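Long-range contacts in Cgl0159-like domain-containing protein (Corynebacterium glutamicum, PDB 3FOK), which is of unknown function but adopts a TIM-barrel fold, a scaffold used by many enzymes, and packs with further copies of itself: residues P4-E9 / L72-A77; R35-E40 / D106-G111; P52-L57 / G117-S122; S122-D127 / S186-G191; Q176-L181 / S216-M221. All coordinates share one frame; numbering follows the deposited sequence.

Interaction 1. Residues P4-E9 / L72-A77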
# COMPACT_ATOMS: atom_id res chain seq x y z
N PRO A 4 2.43 -50.06 -3.04
CA PRO A 4 2.23 -48.63 -2.80
C PRO A 4 1.89 -48.29 -1.35
O PRO A 4 1.22 -49.06 -0.67
CB PRO A 4 1.08 -48.30 -3.75
CG PRO A 4 0.27 -49.56 -3.72
CD PRO A 4 1.34 -50.62 -3.86
N ILE A 5 2.37 -47.14 -0.89
CA ILE A 5 2.10 -46.70 0.47
C ILE A 5 0.67 -46.17 0.55
O ILE A 5 0.02 -46.28 1.60
CB ILE A 5 3.08 -45.59 0.91
CG1 ILE A 5 4.52 -46.11 0.86
CG2 ILE A 5 2.73 -45.12 2.32
CD1 ILE A 5 4.86 -47.12 1.95
N ILE A 6 0.17 -45.61 -0.54
CA ILE A 6 -1.19 -45.07 -0.56
C ILE A 6 -2.09 -45.86 -1.50
O ILE A 6 -1.95 -45.79 -2.72
CB ILE A 6 -1.22 -43.59 -1.00
CG1 ILE A 6 -0.25 -42.78 -0.15
CG2 ILE A 6 -2.63 -43.04 -0.84
CD1 ILE A 6 -0.19 -41.31 -0.51
N SER A 7 -3.02 -46.61 -0.92
CA SER A 7 -3.95 -47.41 -1.70
C SER A 7 -4.98 -46.53 -2.38
O SER A 7 -5.34 -45.47 -1.86
CB SER A 7 -4.69 -48.40 -0.80
OG SER A 7 -5.57 -47.72 0.08
N PRO A 8 -5.46 -46.94 -3.56
CA PRO A 8 -6.46 -46.13 -4.26
C PRO A 8 -7.68 -45.87 -3.37
O PRO A 8 -8.46 -44.96 -3.63
CB PRO A 8 -6.78 -46.96 -5.51
CG PRO A 8 -6.35 -48.36 -5.13
CD PRO A 8 -5.10 -48.13 -4.35
N GLU A 9 -7.82 -46.68 -2.32
CA GLU A 9 -8.93 -46.52 -1.39
C GLU A 9 -8.69 -45.32 -0.48
O GLU A 9 -9.63 -44.62 -0.10
CB GLU A 9 -9.12 -47.79 -0.55
CG GLU A 9 -9.80 -48.91 -1.31
CD GLU A 9 -8.89 -50.10 -1.57
OE1 GLU A 9 -7.75 -49.88 -2.02
OE2 GLU A 9 -9.32 -51.24 -1.32
N LEU A 72 3.07 -37.79 -7.13
CA LEU A 72 3.91 -36.94 -6.29
C LEU A 72 3.70 -37.36 -4.85
O LEU A 72 4.65 -37.55 -4.09
CB LEU A 72 3.54 -35.47 -6.46
CG LEU A 72 4.60 -34.41 -6.13
CD1 LEU A 72 3.91 -33.06 -5.95
CD2 LEU A 72 5.36 -34.77 -4.87
N LEU A 73 2.43 -37.52 -4.46
CA LEU A 73 2.09 -37.93 -3.11
C LEU A 73 2.63 -39.32 -2.79
O LEU A 73 3.12 -39.56 -1.68
CB LEU A 73 0.57 -37.87 -2.90
CG LEU A 73 -0.05 -36.47 -2.89
CD1 LEU A 73 -1.57 -36.57 -2.82
CD2 LEU A 73 0.49 -35.69 -1.70
N GLU A 74 2.56 -40.23 -3.75
CA GLU A 74 3.06 -41.59 -3.54
C GLU A 74 4.56 -41.55 -3.29
O GLU A 74 5.06 -42.13 -2.33
CB GLU A 74 2.78 -42.47 -4.77
CG GLU A 74 1.90 -43.69 -4.50
CD GLU A 74 2.43 -44.59 -3.39
OE1 GLU A 74 3.55 -45.11 -3.53
OE2 GLU A 74 1.71 -44.76 -2.39
N ARG A 75 5.27 -40.86 -4.17
CA ARG A 75 6.72 -40.74 -4.05
C ARG A 75 7.08 -40.11 -2.71
O ARG A 75 8.09 -40.44 -2.11
CB ARG A 75 7.26 -39.91 -5.22
CG ARG A 75 6.77 -40.41 -6.57
CD ARG A 75 7.22 -39.52 -7.72
NE ARG A 75 8.53 -39.90 -8.23
CZ ARG A 75 8.73 -40.76 -9.22
NH1 ARG A 75 7.70 -41.33 -9.83
NH2 ARG A 75 9.96 -41.05 -9.61
N MSE A 76 6.22 -39.20 -2.24
CA MSE A 76 6.43 -38.54 -0.96
C MSE A 76 6.21 -39.53 0.17
O MSE A 76 7.00 -39.61 1.11
CB MSE A 76 5.48 -37.35 -0.80
CG MSE A 76 6.16 -35.98 -0.77
SE MSE A 76 7.42 -35.79 0.68
CE MSE A 76 8.92 -36.67 -0.14
N ALA A 77 5.11 -40.28 0.07
CA ALA A 77 4.77 -41.28 1.08
C ALA A 77 5.91 -42.27 1.25
O ALA A 77 6.24 -42.67 2.37
CB ALA A 77 3.50 -42.01 0.68

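Interaction 2. Residues R35-E40 / D106-G111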
# COMPACT_ATOMS: atom_id res chain seq x y z
N ARG A 35 6.98 -33.95 17.30
CA ARG A 35 8.29 -34.35 17.79
C ARG A 35 9.20 -33.14 17.95
O ARG A 35 8.87 -32.05 17.49
CB ARG A 35 8.95 -35.34 16.82
CG ARG A 35 8.95 -34.87 15.38
CD ARG A 35 10.04 -35.54 14.56
NE ARG A 35 11.34 -34.92 14.79
CZ ARG A 35 12.47 -35.32 14.21
NH1 ARG A 35 12.47 -36.34 13.37
NH2 ARG A 35 13.61 -34.68 14.46
N GLU A 36 10.33 -33.34 18.61
CA GLU A 36 11.30 -32.27 18.81
C GLU A 36 11.88 -31.96 17.44
O GLU A 36 11.94 -32.83 16.57
CB GLU A 36 12.42 -32.72 19.74
CG GLU A 36 12.02 -32.89 21.20
CD GLU A 36 11.85 -31.55 21.92
OE1 GLU A 36 12.77 -30.71 21.82
OE2 GLU A 36 10.81 -31.35 22.57
N LEU A 37 12.31 -30.72 17.24
CA LEU A 37 12.88 -30.32 15.97
C LEU A 37 14.12 -31.16 15.69
O LEU A 37 14.20 -31.86 14.68
CB LEU A 37 13.28 -28.84 16.01
CG LEU A 37 13.24 -28.05 14.69
CD1 LEU A 37 14.11 -26.81 14.86
CD2 LEU A 37 13.73 -28.88 13.52
N LEU A 38 15.09 -31.09 16.60
CA LEU A 38 16.33 -31.83 16.44
C LEU A 38 16.35 -33.11 17.27
O LEU A 38 15.98 -33.12 18.44
CB LEU A 38 17.52 -30.95 16.84
CG LEU A 38 17.68 -29.69 15.99
CD1 LEU A 38 18.80 -28.84 16.55
CD2 LEU A 38 17.97 -30.08 14.54
N GLY A 39 16.78 -34.20 16.63
CA GLY A 39 16.85 -35.47 17.31
C GLY A 39 18.09 -35.56 18.17
O GLY A 39 18.74 -34.55 18.45
N GLU A 40 18.44 -36.77 18.57
CA GLU A 40 19.60 -37.00 19.41
C GLU A 40 20.92 -36.65 18.73
O GLU A 40 21.84 -36.14 19.38
CB GLU A 40 19.62 -38.46 19.88
CG GLU A 40 18.50 -38.82 20.85
CD GLU A 40 17.11 -38.76 20.21
OE1 GLU A 40 16.11 -38.76 20.97
OE2 GLU A 40 17.01 -38.73 18.96
N ASP A 106 4.98 -37.72 13.99
CA ASP A 106 6.40 -37.75 14.35
C ASP A 106 7.29 -37.24 13.23
O ASP A 106 8.45 -37.64 13.11
CB ASP A 106 6.83 -39.17 14.71
CG ASP A 106 6.32 -39.60 16.08
OD1 ASP A 106 6.36 -40.81 16.36
OD2 ASP A 106 5.91 -38.72 16.87
N LYS A 107 6.76 -36.35 12.40
CA LYS A 107 7.55 -35.80 11.31
C LYS A 107 7.64 -34.29 11.45
O LYS A 107 6.86 -33.68 12.18
CB LYS A 107 6.92 -36.17 9.95
CG LYS A 107 6.90 -37.67 9.65
CD LYS A 107 8.29 -38.23 9.40
CE LYS A 107 8.23 -39.72 9.09
NZ LYS A 107 9.55 -40.29 8.69
N ILE A 108 8.61 -33.71 10.75
CA ILE A 108 8.81 -32.28 10.78
C ILE A 108 8.15 -31.68 9.54
O ILE A 108 8.45 -32.09 8.42
CB ILE A 108 10.31 -31.94 10.75
CG1 ILE A 108 10.95 -32.38 12.07
CG2 ILE A 108 10.52 -30.45 10.51
CD1 ILE A 108 10.30 -31.76 13.30
N VAL A 109 7.25 -30.73 9.75
CA VAL A 109 6.57 -30.10 8.63
C VAL A 109 7.13 -28.71 8.39
O VAL A 109 7.12 -27.86 9.29
CB VAL A 109 5.06 -29.96 8.88
CG1 VAL A 109 4.38 -29.54 7.58
CG2 VAL A 109 4.48 -31.26 9.40
N VAL A 110 7.62 -28.48 7.18
CA VAL A 110 8.17 -27.18 6.81
C VAL A 110 7.23 -26.57 5.78
O VAL A 110 6.91 -27.20 4.77
CB VAL A 110 9.57 -27.30 6.18
CG1 VAL A 110 10.19 -25.92 6.02
CG2 VAL A 110 10.45 -28.19 7.04
N GLY A 111 6.77 -25.35 6.04
CA GLY A 111 5.87 -24.71 5.10
C GLY A 111 6.53 -23.63 4.27
O GLY A 111 7.19 -22.74 4.80

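Interaction 3. Residues P52-L57 / G117-S122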
# COMPACT_ATOMS: atom_id res chain seq x y z
N PRO A 52 5.87 -27.41 -7.56
CA PRO A 52 4.67 -27.24 -8.39
C PRO A 52 3.99 -25.89 -8.24
O PRO A 52 3.69 -25.22 -9.24
CB PRO A 52 3.78 -28.39 -7.93
CG PRO A 52 4.76 -29.45 -7.57
CD PRO A 52 5.80 -28.67 -6.80
N ALA A 53 3.73 -25.49 -7.00
CA ALA A 53 3.07 -24.23 -6.70
C ALA A 53 3.77 -23.02 -7.31
O ALA A 53 3.18 -21.95 -7.44
CB ALA A 53 2.96 -24.06 -5.19
N ARG A 54 5.03 -23.19 -7.68
CA ARG A 54 5.79 -22.09 -8.27
C ARG A 54 5.81 -22.22 -9.79
O ARG A 54 6.49 -21.46 -10.49
CB ARG A 54 7.22 -22.09 -7.72
CG ARG A 54 7.94 -20.80 -7.99
CD ARG A 54 9.40 -20.86 -7.58
NE ARG A 54 10.19 -20.10 -8.54
CZ ARG A 54 10.85 -20.65 -9.55
NH1 ARG A 54 10.84 -21.97 -9.71
NH2 ARG A 54 11.50 -19.89 -10.41
N GLY A 55 5.05 -23.18 -10.30
CA GLY A 55 4.98 -23.40 -11.74
C GLY A 55 6.19 -24.13 -12.30
O GLY A 55 6.52 -23.98 -13.48
N ALA A 56 6.85 -24.92 -11.46
CA ALA A 56 8.04 -25.66 -11.89
C ALA A 56 7.86 -27.17 -11.73
O ALA A 56 8.16 -27.72 -10.67
CB ALA A 56 9.25 -25.19 -11.09
N LEU A 57 7.38 -27.82 -12.78
CA LEU A 57 7.16 -29.27 -12.74
C LEU A 57 8.31 -30.11 -13.30
O LEU A 57 8.26 -31.33 -13.23
CB LEU A 57 5.89 -29.65 -13.52
CG LEU A 57 4.48 -29.15 -13.19
CD1 LEU A 57 4.25 -29.21 -11.69
CD2 LEU A 57 4.29 -27.74 -13.71
N GLY A 117 6.96 -15.64 -7.48
CA GLY A 117 7.89 -15.55 -8.60
C GLY A 117 7.85 -16.80 -9.45
O GLY A 117 8.79 -17.60 -9.44
N LEU A 118 6.77 -16.96 -10.21
CA LEU A 118 6.58 -18.12 -11.07
C LEU A 118 7.70 -18.34 -12.08
O LEU A 118 8.26 -17.39 -12.63
CB LEU A 118 5.25 -18.00 -11.81
CG LEU A 118 4.00 -17.92 -10.93
CD1 LEU A 118 2.77 -17.76 -11.82
CD2 LEU A 118 3.88 -19.17 -10.07
N ARG A 119 8.01 -19.60 -12.32
CA ARG A 119 9.05 -19.94 -13.28
C ARG A 119 8.68 -19.43 -14.67
O ARG A 119 7.57 -19.67 -15.15
CB ARG A 119 9.24 -21.45 -13.34
CG ARG A 119 10.38 -21.87 -14.24
CD ARG A 119 10.34 -23.36 -14.52
NE ARG A 119 11.55 -23.79 -15.22
CZ ARG A 119 11.55 -24.70 -16.19
NH1 ARG A 119 10.42 -25.27 -16.57
NH2 ARG A 119 12.69 -25.04 -16.77
N GLY A 120 9.61 -18.72 -15.31
CA GLY A 120 9.37 -18.20 -16.64
C GLY A 120 8.58 -16.90 -16.71
O GLY A 120 8.30 -16.42 -17.80
N ALA A 121 8.24 -16.33 -15.56
CA ALA A 121 7.48 -15.09 -15.54
C ALA A 121 8.39 -13.88 -15.69
O ALA A 121 9.53 -13.88 -15.24
CB ALA A 121 6.69 -14.99 -14.24
N SER A 122 7.88 -12.83 -16.32
CA SER A 122 8.66 -11.61 -16.49
C SER A 122 8.83 -11.00 -15.11
O SER A 122 9.73 -10.19 -14.87
CB SER A 122 7.93 -10.63 -17.41
OG SER A 122 6.70 -10.22 -16.84

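Interaction 4. Residues S122-D127 / S186-G191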
# COMPACT_ATOMS: atom_id res chain seq x y z
N SER A 122 7.88 -12.83 -16.32
CA SER A 122 8.66 -11.61 -16.49
C SER A 122 8.83 -11.00 -15.11
O SER A 122 9.73 -10.19 -14.87
CB SER A 122 7.93 -10.63 -17.41
OG SER A 122 6.70 -10.22 -16.84
N PHE A 123 7.95 -11.40 -14.20
CA PHE A 123 7.95 -10.91 -12.84
C PHE A 123 8.43 -11.92 -11.81
O PHE A 123 8.09 -11.78 -10.63
CB PHE A 123 6.52 -10.47 -12.47
CG PHE A 123 5.49 -11.56 -12.60
CD1 PHE A 123 5.34 -12.52 -11.60
CD2 PHE A 123 4.69 -11.65 -13.74
CE1 PHE A 123 4.40 -13.56 -11.73
CE2 PHE A 123 3.75 -12.68 -13.88
CZ PHE A 123 3.61 -13.63 -12.87
N GLU A 124 9.21 -12.92 -12.20
CA GLU A 124 9.60 -13.90 -11.18
C GLU A 124 10.60 -13.44 -10.12
O GLU A 124 10.87 -14.19 -9.18
CB GLU A 124 10.02 -15.25 -11.81
CG GLU A 124 11.41 -15.39 -12.40
CD GLU A 124 11.67 -16.83 -12.84
OE1 GLU A 124 11.78 -17.72 -11.96
OE2 GLU A 124 11.75 -17.08 -14.06
N MSE A 125 11.13 -12.23 -10.25
CA MSE A 125 12.04 -11.74 -9.22
C MSE A 125 11.18 -11.11 -8.12
O MSE A 125 11.64 -10.89 -7.00
CB MSE A 125 13.02 -10.71 -9.79
CG MSE A 125 14.11 -11.30 -10.67
SE MSE A 125 14.87 -12.94 -9.97
CE MSE A 125 15.56 -12.28 -8.28
N ASP A 126 9.92 -10.83 -8.47
CA ASP A 126 8.95 -10.25 -7.54
C ASP A 126 8.20 -11.43 -6.92
O ASP A 126 7.01 -11.61 -7.12
CB ASP A 126 8.00 -9.33 -8.32
CG ASP A 126 6.90 -8.74 -7.46
OD1 ASP A 126 7.12 -8.54 -6.25
OD2 ASP A 126 5.82 -8.47 -8.01
N ASP A 127 8.95 -12.22 -6.15
CA ASP A 127 8.47 -13.43 -5.48
C ASP A 127 7.55 -13.16 -4.29
O ASP A 127 7.97 -13.31 -3.13
CB ASP A 127 9.67 -14.25 -5.01
CG ASP A 127 9.48 -15.73 -5.21
OD1 ASP A 127 8.34 -16.22 -5.08
OD2 ASP A 127 10.49 -16.42 -5.50
N SER A 186 20.89 -13.79 -8.39
CA SER A 186 20.36 -14.21 -9.68
C SER A 186 20.52 -13.14 -10.74
O SER A 186 20.55 -11.95 -10.43
CB SER A 186 18.88 -14.59 -9.55
OG SER A 186 18.70 -15.66 -8.64
N ASN A 187 20.62 -13.56 -12.00
CA ASN A 187 20.77 -12.62 -13.10
C ASN A 187 19.88 -13.02 -14.26
O ASN A 187 19.50 -14.18 -14.40
CB ASN A 187 22.21 -12.58 -13.60
CG ASN A 187 23.21 -12.27 -12.51
OD1 ASN A 187 23.71 -13.17 -11.84
ND2 ASN A 187 23.50 -10.99 -12.32
N TRP A 188 19.54 -12.04 -15.09
CA TRP A 188 18.75 -12.30 -16.27
C TRP A 188 19.76 -12.61 -17.36
O TRP A 188 20.64 -11.80 -17.65
CB TRP A 188 17.92 -11.08 -16.67
CG TRP A 188 16.68 -10.89 -15.87
CD1 TRP A 188 16.47 -9.97 -14.89
CD2 TRP A 188 15.47 -11.65 -15.98
NE1 TRP A 188 15.20 -10.10 -14.38
CE2 TRP A 188 14.56 -11.12 -15.03
CE3 TRP A 188 15.06 -12.72 -16.78
CZ2 TRP A 188 13.27 -11.64 -14.86
CZ3 TRP A 188 13.77 -13.23 -16.62
CH2 TRP A 188 12.89 -12.68 -15.67
N VAL A 189 19.65 -13.80 -17.95
CA VAL A 189 20.56 -14.21 -19.02
C VAL A 189 19.75 -14.82 -20.15
O VAL A 189 19.17 -15.90 -20.01
CB VAL A 189 21.57 -15.26 -18.51
CG1 VAL A 189 22.51 -15.67 -19.64
CG2 VAL A 189 22.37 -14.69 -17.35
N ASN A 190 19.70 -14.11 -21.28
CA ASN A 190 18.94 -14.57 -22.44
C ASN A 190 17.46 -14.69 -22.09
O ASN A 190 16.80 -15.66 -22.48
CB ASN A 190 19.46 -15.92 -22.93
CG ASN A 190 20.96 -15.92 -23.17
OD1 ASN A 190 21.50 -14.99 -23.78
ND2 ASN A 190 21.63 -16.97 -22.71
N GLY A 191 16.94 -13.71 -21.36
CA GLY A 191 15.54 -13.72 -21.00
C GLY A 191 15.13 -14.73 -19.94
O GLY A 191 13.93 -14.93 -19.71
O HOH W 1 12.28 -16.21 -16.97

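Interaction 5. Residues Q176-L181 / S216-M221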
# COMPACT_ATOMS: atom_id res chain seq x y z
N GLN A 176 8.57 -17.45 17.59
CA GLN A 176 9.55 -18.48 17.93
C GLN A 176 9.42 -19.68 17.01
O GLN A 176 9.54 -20.83 17.42
CB GLN A 176 9.39 -18.91 19.39
CG GLN A 176 9.85 -17.85 20.37
CD GLN A 176 9.83 -18.32 21.81
OE1 GLN A 176 10.46 -17.70 22.67
NE2 GLN A 176 9.11 -19.40 22.07
N LEU A 177 9.17 -19.37 15.74
CA LEU A 177 9.03 -20.37 14.69
C LEU A 177 10.28 -20.35 13.82
O LEU A 177 10.56 -19.35 13.18
CB LEU A 177 7.81 -20.05 13.83
CG LEU A 177 7.61 -20.93 12.60
CD1 LEU A 177 7.19 -22.32 13.05
CD2 LEU A 177 6.57 -20.32 11.68
N PRO A 178 11.05 -21.45 13.80
CA PRO A 178 12.26 -21.47 12.98
C PRO A 178 11.92 -21.13 11.53
O PRO A 178 10.93 -21.61 10.99
CB PRO A 178 12.75 -22.91 13.13
CG PRO A 178 12.30 -23.27 14.52
CD PRO A 178 10.89 -22.71 14.54
N ILE A 179 12.75 -20.29 10.92
CA ILE A 179 12.52 -19.89 9.54
C ILE A 179 13.77 -20.08 8.68
O ILE A 179 14.84 -19.54 8.96
CB ILE A 179 12.00 -18.44 9.45
CG1 ILE A 179 11.72 -18.08 7.99
CG2 ILE A 179 13.01 -17.49 10.09
CD1 ILE A 179 10.99 -16.76 7.82
N MSE A 180 13.58 -20.87 7.64
CA MSE A 180 14.60 -21.27 6.67
C MSE A 180 14.61 -20.35 5.44
O MSE A 180 13.61 -20.24 4.74
CB MSE A 180 14.25 -22.71 6.27
CG MSE A 180 15.27 -23.53 5.53
SE MSE A 180 14.35 -25.17 5.00
CE MSE A 180 14.17 -26.01 6.74
N LEU A 181 15.74 -19.69 5.18
CA LEU A 181 15.83 -18.81 4.02
C LEU A 181 16.74 -19.44 2.96
O LEU A 181 17.86 -19.87 3.27
CB LEU A 181 16.40 -17.44 4.40
CG LEU A 181 15.72 -16.59 5.49
CD1 LEU A 181 16.38 -15.22 5.52
CD2 LEU A 181 14.24 -16.45 5.20
N SER A 216 17.24 -12.09 14.19
CA SER A 216 17.69 -13.25 13.43
C SER A 216 18.22 -14.34 14.34
O SER A 216 19.36 -14.78 14.19
CB SER A 216 18.75 -12.84 12.41
OG SER A 216 18.26 -13.04 11.07
N SER A 217 17.40 -14.76 15.29
CA SER A 217 17.78 -15.80 16.24
C SER A 217 17.05 -17.10 15.93
O SER A 217 17.28 -18.12 16.57
CB SER A 217 17.48 -15.36 17.67
OG SER A 217 16.08 -15.22 17.89
N TYR A 218 16.17 -17.06 14.94
CA TYR A 218 15.41 -18.24 14.55
C TYR A 218 15.58 -18.53 13.07
O TYR A 218 14.84 -19.34 12.51
CB TYR A 218 13.92 -18.07 14.84
CG TYR A 218 13.56 -18.38 16.27
CD1 TYR A 218 13.74 -17.43 17.27
CD2 TYR A 218 13.11 -19.65 16.62
CE1 TYR A 218 13.48 -17.75 18.61
CE2 TYR A 218 12.85 -19.98 17.95
CZ TYR A 218 13.04 -19.02 18.93
OH TYR A 218 12.81 -19.35 20.25
N THR A 219 16.54 -17.89 12.43
CA THR A 219 16.71 -18.10 11.00
C THR A 219 17.81 -19.09 10.63
O THR A 219 18.91 -19.06 11.17
CB THR A 219 16.92 -16.76 10.26
OG1 THR A 219 18.32 -16.57 10.01
CG2 THR A 219 16.39 -15.60 11.08
N TRP A 220 17.46 -19.97 9.70
CA TRP A 220 18.35 -21.00 9.18
C TRP A 220 18.66 -20.65 7.73
O TRP A 220 18.00 -19.81 7.13
CB TRP A 220 17.67 -22.37 9.22
CG TRP A 220 17.50 -22.97 10.57
CD1 TRP A 220 16.93 -22.38 11.66
CD2 TRP A 220 17.88 -24.29 10.98
NE1 TRP A 220 16.93 -23.25 12.73
CE2 TRP A 220 17.51 -24.43 12.33
CE3 TRP A 220 18.50 -25.36 10.32
CZ2 TRP A 220 17.74 -25.61 13.05
CZ3 TRP A 220 18.72 -26.54 11.04
CH2 TRP A 220 18.34 -26.65 12.39
N MSE A 221 19.65 -21.33 7.17
CA MSE A 221 20.04 -21.12 5.79
C MSE A 221 19.86 -22.43 5.04
O MSE A 221 20.11 -23.51 5.57
CB MSE A 221 21.50 -20.68 5.69
CG MSE A 221 21.81 -19.31 6.26
SE MSE A 221 21.23 -17.85 5.12
CE MSE A 221 19.75 -17.20 6.16

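Interaction 1. Residues P4-E9 / L72-A77
E74 OE2 is the best-held polar atom here: it accepts at least one hydrogen bond, from I6 N at 2.6 Å, and I5 N lies 2.9 Å from the same oxygen. The contact ties the N-terminal arm of the chain to helix 69-81, one of the outer helices of the TIM barrel. I6 N meets OE2 nearly along its C-O axis, with an N-H...O angle of 153°. The glutamate reaches this position because its chain folds back at chi2 (-55°), so that the carboxylate lies across the backbone of P4, I5 and I6 and slides past the I6 side chain in the opposite direction. The N-H of I6, bonded this closely, would probably favour the charged form of E74. P4 CB lies alongside, 3.8 Å from E74 OE2.

Apolar contacts complete the joint one helical turn further on. A77 CB touches both isoleucines, I5 CG2 at 3.6 Å and I6 CG1 at 3.9 Å. The I6 chain is extended to CD1, which approaches the helix at L73; F11 of helix 8-20 also packs on both I6 and L73. Immediately after the arm, S7 occupies the N-cap position of helix 8-20, where its OG bonds to S10 N. At the far tip of I6, CD1 stops 4.3 Å from L73 CB.

Interaction 2. Residues R35-E40 / D106-G111
The loop leading into strand 44-48 runs along the N-terminal end of the TIM barrel, and here it meets the start of strand 108-112. R35 and I108 carry the contact. The arginine CG takes the crowded position between the backbone N and the carbonyl carbon (chi1 50°), and a bend at chi3 then turns the guanidinium back over its own loop. There R35 NE donates a nearly straight hydrogen bond to E36 O, 2.8 Å long, with the oxygen in the guanidinium plane; R35 NH2 adds a weak bond to L37 O at 2.9 Å. These bonds limit the rotation of the group, while NH1 forms a salt bridge with D86.

Held in this way, R35 presents its aliphatic part and one face to the strand. R35 CD lies 3.0 Å from D106 O, which sits at the guanidinium edge, near its plane. I108 crosses the arginine at about a right angle: its CG1 lies over one face, offset toward the rim, and its CD1 comes within 3.6 Å of R35 NE. I108 CD1 also lies 3.8 Å from E36 O and, more loosely, 4.5 Å from L37 CD2. D106 itself is occupied by a salt bridge from its OD1 to R33. L37 continues inward onto L44, F144 and P178, consistent with the loop closing the N-terminal end of the barrel, remote from the usual active-site face of TIM barrels.

Interaction 3. Residues P52-L57 / G117-S122
The short 3-10 turn of 52-54 comes alongside a type II beta turn running from L118 to A121, with R54 and L118 the nearest pair of CA atoms. One nearly straight backbone bond joins the two loops: R119 N donates to R54 O over 3.0 Å, at 165° and nearly along the C=O axis. L118 leans on the same carbonyl, its CD2 3.5 Å from R54 O.

The R54 side chain starts with CG anti to the backbone N (chi1 -164°) and bends at chi3, which brings NE to G117 O at 3.0 Å in a weak hydrogen bond. R119 N lies above one face of the guanidinium, offset toward its rim. Beyond these partners, R54 NH2 forms a salt bridge with E124, and G117 O accepts a second hydrogen bond from R150 NH2. Both loops follow barrel strands, 44-48 and 108-112, and so belong to the C-terminal face of the TIM barrel, where members of this fold commonly carry their active sites.

R119 is extended from CG to NE and crosses R54 at about a right angle. R119 CB rests 3.7 Å from G55 O and R119 CD packs on A56 CB at 4.0 Å, whereas the two guanidinium groups diverge, R54 NH1 and R119 NE staying 5.8 Å apart. L118 also packs on I151 of the second subunit, and A121 on L153 of that same subunit.

Interaction 4. Residues S122-D127 / S186-G191
M125 and W188 reach toward each other tip to tip, where a loop on the C-terminal side of the TIM barrel meets the far end of strand 179-189. That strand runs beyond the barrel wall and pairs there with antiparallel strand 192-195. The touching parts, 122-125 and 186-188, run 162° apart. M125 leaves its backbone with CG anti to the carbonyl carbon (chi1 -73°), which places M125 CG 4.0 Å from W188 NE1. Bends at chi2 and chi3 then turn the terminal M125 CE to S186 CB, 4.2 Å away.

The indole has its own tie: NE1 bonds to D155, which helps to fix the ring's orientation. W188 CZ2, on the benzene ring, lies 3.8 Å from S122 O, and E124 CG lies near W188 CH2 at 4.5 Å.

The carboxylate of E124 is well occupied, OE1 making salt bridges with R54 and R150 while OE2 bonds to G120 N. A water that donates to E124 OE2 at 3.1 Å also donates, weakly, to G191 O at 3.4 Å.

Interaction 5. Residues Q176-L181 / S216-M221
Y218 lies against the backbone at Q176: Q176 CA sits over the face of its ring, 3.8 Å from the centroid and 18° off the normal, a CH-pi contact. The Q176 side chain runs extended past the hydroxyl, its CG 3.3 Å from Y218 OH, and its amide plane is only 24° from that of the ring. P178 CG adds a looser touch on Y218 CD2 at 4.3 Å.

From there the segments pair as parallel strands. I179 N donates to Y218 O at 2.8 Å in a nearly straight bond lying in the carbonyl plane. W220 N then donates to I179 O at 2.8 Å, and L181 N to W220 O at 3.0 Å; in both, the donor stands above the carbonyl plane. Side chains alternate between the two faces of the sheet. On one, L181 and M221 lie side by side, the bent M221 chain bringing CE to L181 CB at 3.8 Å, and T219 CG2 meets I179 CG2 at 4.0 Å. On the other are M180 and W220, the latter edge-to-face with F144.

Q176, the first residue to leave helix 158-174, sits in a Schellman motif, which turns the chain into its strand. T23 of the third subunit packs on Q176 and Y218. Strands 179-189 and 219-224 are adjacent staves of the TIM barrel, flanked by strands 144-151 and 240-243, with M180 and W220 meeting L241 while I179, L181 and T219 pack outward on helix 158-174.

In the fold
Interactions 4 and 5 are buried, 1 and 3 partly so, and 2 is a surface contact. Interaction 5 holds two barrel strands together by backbone bonds. Interaction 2 touches interaction 5 through L37 on P178 and W220, so both meet at the N-terminal end of the barrel. Interactions 3 and 4 lie on the C-terminal side, share S122, and are joined by the salt bridge between R54 and E124; both also touch the second subunit. Polar loop chemistry prevails in interaction 3, while interaction 4 rests on loose side-chain contacts and a water. Interactions 4 and 5 use the two ends of strand 179-189. Interaction 1, outside the barrel wall, touches interaction 3 through L72 and P52.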